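Local coordinates for protein phosphatidylserine synthase (Haemophilus influenzae, PDB 3HSI) that is an enzyme of the phosphatidylserine synthase type within the phospholipase D superfamily, at residues N242-S247 with L395-P400; L22-E27 with Q176-A181; E27-L32 with Q402-Q407. All blocks are in the same frame, centred on the assembly; numbering follows the deposited sequence.

Interaction 1 of 3, residues N242-S247 with L395-P400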
# COMPACT_ATOMS: atom_id res chain seq x y z
N ASN C 242 13.54 -38.76 0.36
CA ASN C 242 12.61 -39.85 0.17
C ASN C 242 11.91 -40.16 1.50
O ASN C 242 11.50 -41.28 1.76
CB ASN C 242 13.35 -41.08 -0.38
CG ASN C 242 12.39 -42.21 -0.73
OD1 ASN C 242 11.20 -41.96 -1.03
ND2 ASN C 242 12.87 -43.47 -0.69
N VAL C 243 11.82 -39.15 2.36
CA VAL C 243 11.37 -39.35 3.73
C VAL C 243 10.63 -38.09 4.12
O VAL C 243 10.89 -37.02 3.55
CB VAL C 243 12.58 -39.67 4.70
CG1 VAL C 243 13.40 -38.42 5.01
CG2 VAL C 243 12.08 -40.29 5.99
N LEU C 244 9.70 -38.24 5.05
CA LEU C 244 8.96 -37.11 5.63
C LEU C 244 9.93 -35.99 6.05
O LEU C 244 10.94 -36.25 6.71
CB LEU C 244 8.20 -37.62 6.86
CG LEU C 244 7.46 -36.57 7.70
CD1 LEU C 244 6.37 -35.82 6.88
CD2 LEU C 244 6.87 -37.24 8.91
N SER C 245 9.60 -34.75 5.69
CA SER C 245 10.55 -33.62 5.74
C SER C 245 9.89 -32.24 5.89
O SER C 245 8.74 -32.06 5.55
CB SER C 245 11.36 -33.58 4.42
OG SER C 245 12.37 -34.51 4.51
N VAL C 246 10.66 -31.26 6.34
CA VAL C 246 10.14 -29.94 6.63
C VAL C 246 11.06 -28.87 6.04
O VAL C 246 12.28 -29.00 6.09
CB VAL C 246 9.87 -29.73 8.18
CG1 VAL C 246 11.18 -29.70 9.00
CG2 VAL C 246 9.06 -28.46 8.41
N SER C 247 10.46 -27.85 5.42
CA SER C 247 11.22 -26.71 4.89
C SER C 247 10.65 -25.37 5.39
O SER C 247 9.52 -25.03 5.05
CB SER C 247 11.20 -26.73 3.35
OG SER C 247 12.15 -25.82 2.79
N LEU C 395 5.92 -23.50 7.59
CA LEU C 395 6.63 -24.76 7.57
C LEU C 395 5.98 -25.59 6.46
O LEU C 395 4.80 -25.98 6.55
CB LEU C 395 6.57 -25.47 8.93
CG LEU C 395 7.03 -24.64 10.14
CD1 LEU C 395 6.82 -25.40 11.49
CD2 LEU C 395 8.50 -24.20 9.98
N LEU C 396 6.74 -25.82 5.40
CA LEU C 396 6.29 -26.73 4.36
C LEU C 396 6.71 -28.14 4.70
O LEU C 396 7.90 -28.47 4.67
CB LEU C 396 6.77 -26.33 2.96
CG LEU C 396 6.27 -27.25 1.83
CD1 LEU C 396 4.72 -27.21 1.68
CD2 LEU C 396 6.93 -26.94 0.47
N ILE C 397 5.72 -28.97 5.00
CA ILE C 397 5.97 -30.39 5.19
C ILE C 397 5.82 -31.16 3.85
O ILE C 397 4.83 -31.05 3.15
CB ILE C 397 5.01 -30.99 6.25
CG1 ILE C 397 5.25 -30.30 7.60
CG2 ILE C 397 5.21 -32.46 6.34
CD1 ILE C 397 4.20 -30.56 8.62
N TYR C 398 6.86 -31.92 3.52
CA TYR C 398 6.87 -32.82 2.38
C TYR C 398 6.78 -34.26 2.89
O TYR C 398 7.65 -34.71 3.66
CB TYR C 398 8.16 -32.61 1.61
CG TYR C 398 8.30 -33.45 0.35
CD1 TYR C 398 7.24 -33.57 -0.56
CD2 TYR C 398 9.52 -34.05 0.03
CE1 TYR C 398 7.38 -34.33 -1.74
CE2 TYR C 398 9.68 -34.81 -1.13
CZ TYR C 398 8.60 -34.95 -2.00
OH TYR C 398 8.75 -35.67 -3.14
N ASP C 399 5.76 -34.97 2.43
CA ASP C 399 5.44 -36.31 2.89
C ASP C 399 5.30 -37.27 1.72
O ASP C 399 4.20 -37.75 1.46
CB ASP C 399 4.15 -36.27 3.72
CG ASP C 399 3.85 -37.59 4.41
OD1 ASP C 399 4.80 -38.41 4.59
OD2 ASP C 399 2.66 -37.80 4.76
N PRO C 400 6.42 -37.56 1.01
CA PRO C 400 6.38 -38.37 -0.24
C PRO C 400 5.88 -39.80 -0.07
O PRO C 400 5.29 -40.34 -0.99
CB PRO C 400 7.84 -38.37 -0.72
CG PRO C 400 8.67 -37.99 0.48
CD PRO C 400 7.78 -37.09 1.32

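Interaction 2 of 3, residues L22-E27 with Q176-A181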
# COMPACT_ATOMS: atom_id res chain seq x y z
N LEU C 22 14.54 -30.76 5.58
CA LEU C 22 15.16 -31.40 6.71
C LEU C 22 14.29 -32.59 7.14
O LEU C 22 13.06 -32.46 7.31
CB LEU C 22 15.27 -30.36 7.82
CG LEU C 22 15.47 -30.73 9.28
CD1 LEU C 22 16.82 -31.43 9.54
CD2 LEU C 22 15.36 -29.43 10.11
N ALA C 23 14.93 -33.73 7.32
CA ALA C 23 14.25 -34.98 7.64
C ALA C 23 13.55 -34.93 8.99
O ALA C 23 14.08 -34.39 9.96
CB ALA C 23 15.22 -36.15 7.57
N LEU C 24 12.35 -35.47 9.06
CA LEU C 24 11.51 -35.34 10.24
C LEU C 24 10.86 -36.67 10.55
O LEU C 24 10.13 -37.19 9.71
CB LEU C 24 10.42 -34.35 9.88
CG LEU C 24 9.96 -33.17 10.71
CD1 LEU C 24 8.79 -32.60 9.93
CD2 LEU C 24 9.49 -33.62 12.06
N GLN C 25 11.08 -37.27 11.72
CA GLN C 25 10.34 -38.49 12.03
C GLN C 25 8.88 -38.18 12.33
O GLN C 25 8.55 -37.08 12.80
CB GLN C 25 11.02 -39.29 13.12
CG GLN C 25 12.49 -39.44 12.81
CD GLN C 25 13.00 -40.78 13.15
OE1 GLN C 25 12.86 -41.24 14.28
NE2 GLN C 25 13.61 -41.46 12.16
N ALA C 26 7.99 -39.12 12.00
CA ALA C 26 6.55 -38.93 12.17
C ALA C 26 6.18 -38.75 13.65
O ALA C 26 5.27 -37.98 14.00
CB ALA C 26 5.77 -40.11 11.56
N GLU C 27 6.92 -39.46 14.49
CA GLU C 27 6.78 -39.38 15.92
C GLU C 27 7.18 -38.01 16.46
O GLU C 27 6.81 -37.65 17.56
CB GLU C 27 7.69 -40.41 16.56
CG GLU C 27 9.12 -39.95 16.53
CD GLU C 27 10.10 -40.92 17.12
OE1 GLU C 27 9.67 -41.87 17.83
OE2 GLU C 27 11.32 -40.72 16.87
N GLN C 176 0.59 -27.19 15.76
CA GLN C 176 1.50 -28.30 15.53
C GLN C 176 2.70 -28.22 16.45
O GLN C 176 3.37 -27.19 16.54
CB GLN C 176 1.95 -28.37 14.08
CG GLN C 176 0.84 -28.71 13.15
CD GLN C 176 0.04 -27.49 12.78
OE1 GLN C 176 0.56 -26.37 12.81
NE2 GLN C 176 -1.23 -27.68 12.45
N LYS C 177 2.97 -29.33 17.11
CA LYS C 177 4.13 -29.46 17.96
C LYS C 177 5.19 -30.32 17.26
O LYS C 177 4.92 -31.46 16.87
CB LYS C 177 3.74 -30.06 19.33
CG LYS C 177 4.70 -29.65 20.42
CD LYS C 177 5.03 -30.77 21.34
CE LYS C 177 3.85 -31.33 22.02
NZ LYS C 177 4.34 -32.14 23.17
N ILE C 178 6.37 -29.74 17.04
CA ILE C 178 7.48 -30.44 16.42
C ILE C 178 8.72 -30.40 17.30
O ILE C 178 9.30 -29.34 17.56
CB ILE C 178 7.83 -29.90 15.00
CG1 ILE C 178 6.62 -29.96 14.09
CG2 ILE C 178 8.95 -30.71 14.38
CD1 ILE C 178 6.56 -28.79 13.09
N THR C 179 9.09 -31.57 17.77
CA THR C 179 10.29 -31.78 18.55
C THR C 179 11.46 -32.08 17.60
O THR C 179 11.61 -33.20 17.13
CB THR C 179 10.07 -32.94 19.52
OG1 THR C 179 8.97 -32.62 20.39
CG2 THR C 179 11.31 -33.14 20.35
N HIS C 180 12.27 -31.07 17.31
CA HIS C 180 13.34 -31.20 16.32
C HIS C 180 14.38 -30.10 16.55
O HIS C 180 14.17 -28.92 16.19
CB HIS C 180 12.78 -31.09 14.90
CG HIS C 180 13.71 -31.60 13.85
ND1 HIS C 180 15.05 -31.30 13.83
CD2 HIS C 180 13.49 -32.41 12.78
CE1 HIS C 180 15.62 -31.90 12.80
NE2 HIS C 180 14.69 -32.58 12.15
N ALA C 181 15.51 -30.49 17.12
CA ALA C 181 16.56 -29.52 17.51
C ALA C 181 17.02 -28.61 16.37
O ALA C 181 17.23 -27.41 16.56
CB ALA C 181 17.75 -30.26 18.12

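Interaction 3 of 3, residues E27-L32 with Q402-Q407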
# COMPACT_ATOMS: atom_id res chain seq x y z
N GLU C 27 6.92 -39.46 14.49
CA GLU C 27 6.78 -39.38 15.92
C GLU C 27 7.18 -38.01 16.46
O GLU C 27 6.81 -37.65 17.56
CB GLU C 27 7.69 -40.41 16.56
CG GLU C 27 9.12 -39.95 16.53
CD GLU C 27 10.10 -40.92 17.12
OE1 GLU C 27 9.67 -41.87 17.83
OE2 GLU C 27 11.32 -40.72 16.87
N GLN C 28 7.96 -37.24 15.70
CA GLN C 28 8.41 -35.94 16.18
C GLN C 28 7.35 -34.87 15.97
O GLN C 28 7.55 -33.76 16.43
CB GLN C 28 9.71 -35.49 15.50
CG GLN C 28 10.95 -36.33 15.80
CD GLN C 28 12.15 -35.89 14.96
OE1 GLN C 28 12.11 -35.84 13.71
NE2 GLN C 28 13.24 -35.57 15.65
N ILE C 29 6.26 -35.20 15.28
CA ILE C 29 5.18 -34.21 15.03
C ILE C 29 3.87 -34.65 15.65
O ILE C 29 3.49 -35.81 15.52
CB ILE C 29 4.90 -34.00 13.50
CG1 ILE C 29 6.18 -33.95 12.72
CG2 ILE C 29 4.15 -32.68 13.25
CD1 ILE C 29 6.20 -34.91 11.55
N GLU C 30 3.19 -33.71 16.30
CA GLU C 30 1.80 -33.89 16.77
C GLU C 30 0.94 -32.72 16.30
O GLU C 30 1.34 -31.56 16.45
CB GLU C 30 1.73 -33.94 18.30
CG GLU C 30 2.53 -35.07 18.92
CD GLU C 30 2.46 -35.08 20.44
OE1 GLU C 30 1.52 -34.46 21.01
OE2 GLU C 30 3.33 -35.72 21.07
N PHE C 31 -0.22 -33.03 15.74
CA PHE C 31 -1.26 -32.03 15.46
C PHE C 31 -2.17 -32.05 16.70
O PHE C 31 -2.78 -33.07 16.98
CB PHE C 31 -2.09 -32.43 14.23
CG PHE C 31 -1.32 -32.44 12.94
CD1 PHE C 31 -0.72 -33.61 12.48
CD2 PHE C 31 -1.20 -31.27 12.17
CE1 PHE C 31 0.00 -33.63 11.29
CE2 PHE C 31 -0.47 -31.27 10.98
CZ PHE C 31 0.13 -32.46 10.54
N LEU C 32 -2.22 -30.95 17.45
CA LEU C 32 -3.10 -30.79 18.63
C LEU C 32 -4.55 -30.63 18.17
O LEU C 32 -4.79 -30.20 17.05
CB LEU C 32 -2.68 -29.57 19.47
CG LEU C 32 -1.20 -29.40 19.86
CD1 LEU C 32 -1.05 -28.22 20.83
CD2 LEU C 32 -0.59 -30.68 20.45
N GLN C 402 3.70 -40.77 2.33
CA GLN C 402 2.48 -40.68 3.12
C GLN C 402 2.66 -41.15 4.56
O GLN C 402 1.77 -41.72 5.15
CB GLN C 402 1.31 -41.42 2.45
CG GLN C 402 0.73 -40.67 1.23
CD GLN C 402 1.75 -40.53 0.09
OE1 GLN C 402 2.20 -39.43 -0.23
NE2 GLN C 402 2.13 -41.66 -0.48
N GLN C 403 3.83 -40.90 5.13
CA GLN C 403 4.05 -41.22 6.53
C GLN C 403 3.12 -40.46 7.49
O GLN C 403 2.83 -40.95 8.57
CB GLN C 403 5.49 -40.94 6.91
CG GLN C 403 6.47 -41.84 6.19
CD GLN C 403 7.87 -41.32 6.37
OE1 GLN C 403 8.39 -40.65 5.50
NE2 GLN C 403 8.46 -41.57 7.54
N LEU C 404 2.65 -39.28 7.08
CA LEU C 404 1.76 -38.47 7.93
C LEU C 404 0.28 -38.59 7.60
O LEU C 404 -0.55 -37.92 8.23
CB LEU C 404 2.12 -36.99 7.83
CG LEU C 404 3.01 -36.30 8.86
CD1 LEU C 404 2.71 -34.79 8.85
CD2 LEU C 404 2.91 -36.91 10.30
N LEU C 405 -0.08 -39.41 6.61
CA LEU C 405 -1.45 -39.37 6.08
C LEU C 405 -2.50 -39.56 7.17
O LEU C 405 -3.54 -38.90 7.15
CB LEU C 405 -1.65 -40.40 4.98
CG LEU C 405 -2.99 -40.35 4.21
CD1 LEU C 405 -3.25 -38.98 3.62
CD2 LEU C 405 -3.03 -41.41 3.10
N ALA C 406 -2.24 -40.47 8.12
CA ALA C 406 -3.25 -40.77 9.14
C ALA C 406 -3.44 -39.58 10.09
O ALA C 406 -4.56 -39.22 10.42
CB ALA C 406 -2.88 -42.06 9.95
N GLN C 407 -2.35 -39.00 10.57
CA GLN C 407 -2.45 -37.80 11.38
C GLN C 407 -3.06 -36.62 10.61
O GLN C 407 -3.85 -35.89 11.17
CB GLN C 407 -1.08 -37.42 11.93
CG GLN C 407 -0.55 -38.40 12.96
CD GLN C 407 0.94 -38.32 13.08
OE1 GLN C 407 1.65 -39.14 12.49
NE2 GLN C 407 1.44 -37.34 13.83
O HOH W 1 -0.72 -35.97 15.46

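Interaction 1 of 3, residues N242-S247 with L395-P400
Two antiparallel strands of the mixed sheet that belongs to the PLD-like fold, 245-252 and 391-398, meet here near the start of one and the end of the other. Between S245-Y398 and S247-L396, both hydrogen-bonded pairs, lies the non-hydrogen-bonded pair V246-I397, where the CA atoms close to 4.4 Å. The V246 side chain stands on the same face as I397; it lies alongside L395, its CG2 against L395 CB at 3.9 Å, and only more distantly touches I397 CG1. On that face the tighter fit is made by L244, whose CG is anti to the backbone N (chi1 174°). With chi2 61° as well, its CD1 enters the notch between I397 CG2, at 3.6 Å, and the carboxylate of D399, which is held by the backbone N of L404. The other face carries S245, S247, L396 and Y398. There both serines touch F21, L396 reaches helix 258-268, and S247 OG hydrogen-bonds to P20 O. Past the end of the strand P400 turns its ring edge, CG and CD, against the V243 backbone, with CD 3.8 Å from V243 O. The same CD sits 3.6 Å above the centre of the Y398 ring, so the proline fills the hollow between tyrosine and loop. Of the four ladder bonds, L396 N to S247 O is the straightest, 163° at the hydrogen, although the donor stands above the carbonyl plane of S247.

Interaction 2 of 3, residues L22-E27 with Q176-A181
H180 carries this contact, its imidazole reaching from the end of strand 171-179 to the backbone of strand 22-23. The dense part is round the NE2-CE1 corner of the ring. L22 meets it tip to tip: L22 CD1 comes within 3.5 Å of H180 CE1, L22 CG lies equally near H180 NE2, and the other methyl, CD2, sits over one face as a CH-pi contact 4.0 Å from the ring centroid. L24 adds to this packing: L24 CG skirts the ring edge at 4.2 Å from H180 CD2, and L24 crosses I178 at about a right angle, L24 CD2 3.8 Å from I178 CG2. With CG anti to the backbone N (chi1 -163°), H180 can point NE2 at the A23 carbonyl; the bond to A23 O is 2.9 Å long, lies in the ring plane and runs nearly along the C=O axis. H180 is also the N-cap residue of helix 181-195: its ND1 makes a weak bond to the backbone N of E182, so both ring nitrogens are engaged, which should restrain the rotation of the ring. With NE2 giving to A23 O and ND1 taking the E182 N-H, the ring is probably neutral and protonated on NE2. Strand 22-23 belongs to one mixed sheet and strand 171-179 to the other, so the histidine bridges the two sheets. On the solvent side the exposed A23 turns its methyl away from H180.

Interaction 3 of 3, residues E27-L32 with Q402-Q407
F31 and Q407 cross at about a right angle, while L404 lies obliquely to F31 and I29 joins from the same strand. F31 leaves strand 29-31 with CG anti to its carbonyl carbon (chi1 -65°), which turns the ring toward the first turn of helix 405-415. The L404 methyl CD1 meets the ring at its edge, near the ring plane, 3.8 Å from F31 CE1 and almost as close to F31 CZ. Q407 CB approaches the ring obliquely, 3.9 Å from F31 CD1, and the Q407 amide plane stands 76° from the ring plane. The chain of Q407 is extended beyond CG, so it passes F31 and brings NE2 to the strand backbone. I29, two residues earlier and therefore on the same face of the strand as F31, crosses L404 at about a right angle; its CD1 touches the second leucine methyl, L404 CD2, at 4.0 Å. L404 thus divides its two methyls between the isoleucine and the phenylalanine. It lies within the type I turn from Q402 to L405 that leads into the helix. On its other edge strand 29-31 pairs antiparallel with strand 171-179, whose Q176 and R174 also touch F31. The contact therefore lays the start of a helix from the PLD-like region against the edge of the mixed sheet that contains strands 29-31 and 171-179. Q407 NE2 gives a weak, bent bond to I29 O, 3.1 Å with 124° at the hydrogen, and also donates to a water, 3.0 Å from NE2. That water also accepts from F31 N, at 3.0 Å. Both donors converge on the water, so amide and strand are joined by one direct weak bond and one water bridge, and hydrophobic packing probably carries much of the contact.

How the interactions relate
From the N terminus, the chain runs through strand 22-23 into the 3-10 turn and strand 29-31. Interaction 2 closes first, when strand 171-179 returns to 22-27 across 148 intervening residues. Interaction 1 follows in series, opening at 242-247 and closing at 395-400. Interaction 3 opens at 27-32, sharing E27 with interaction 2, and closes last at 402-407; its long loop encloses interaction 1 and crosses interaction 2. Strand 22-23 pairs with strand 245-252 in one sheet, while 29-31 pairs with 171-179 in the other, so the N-terminal segment ties the two sheets together. L244 packs on I29, and L24 touches both V246 and I29 where the three contacts converge.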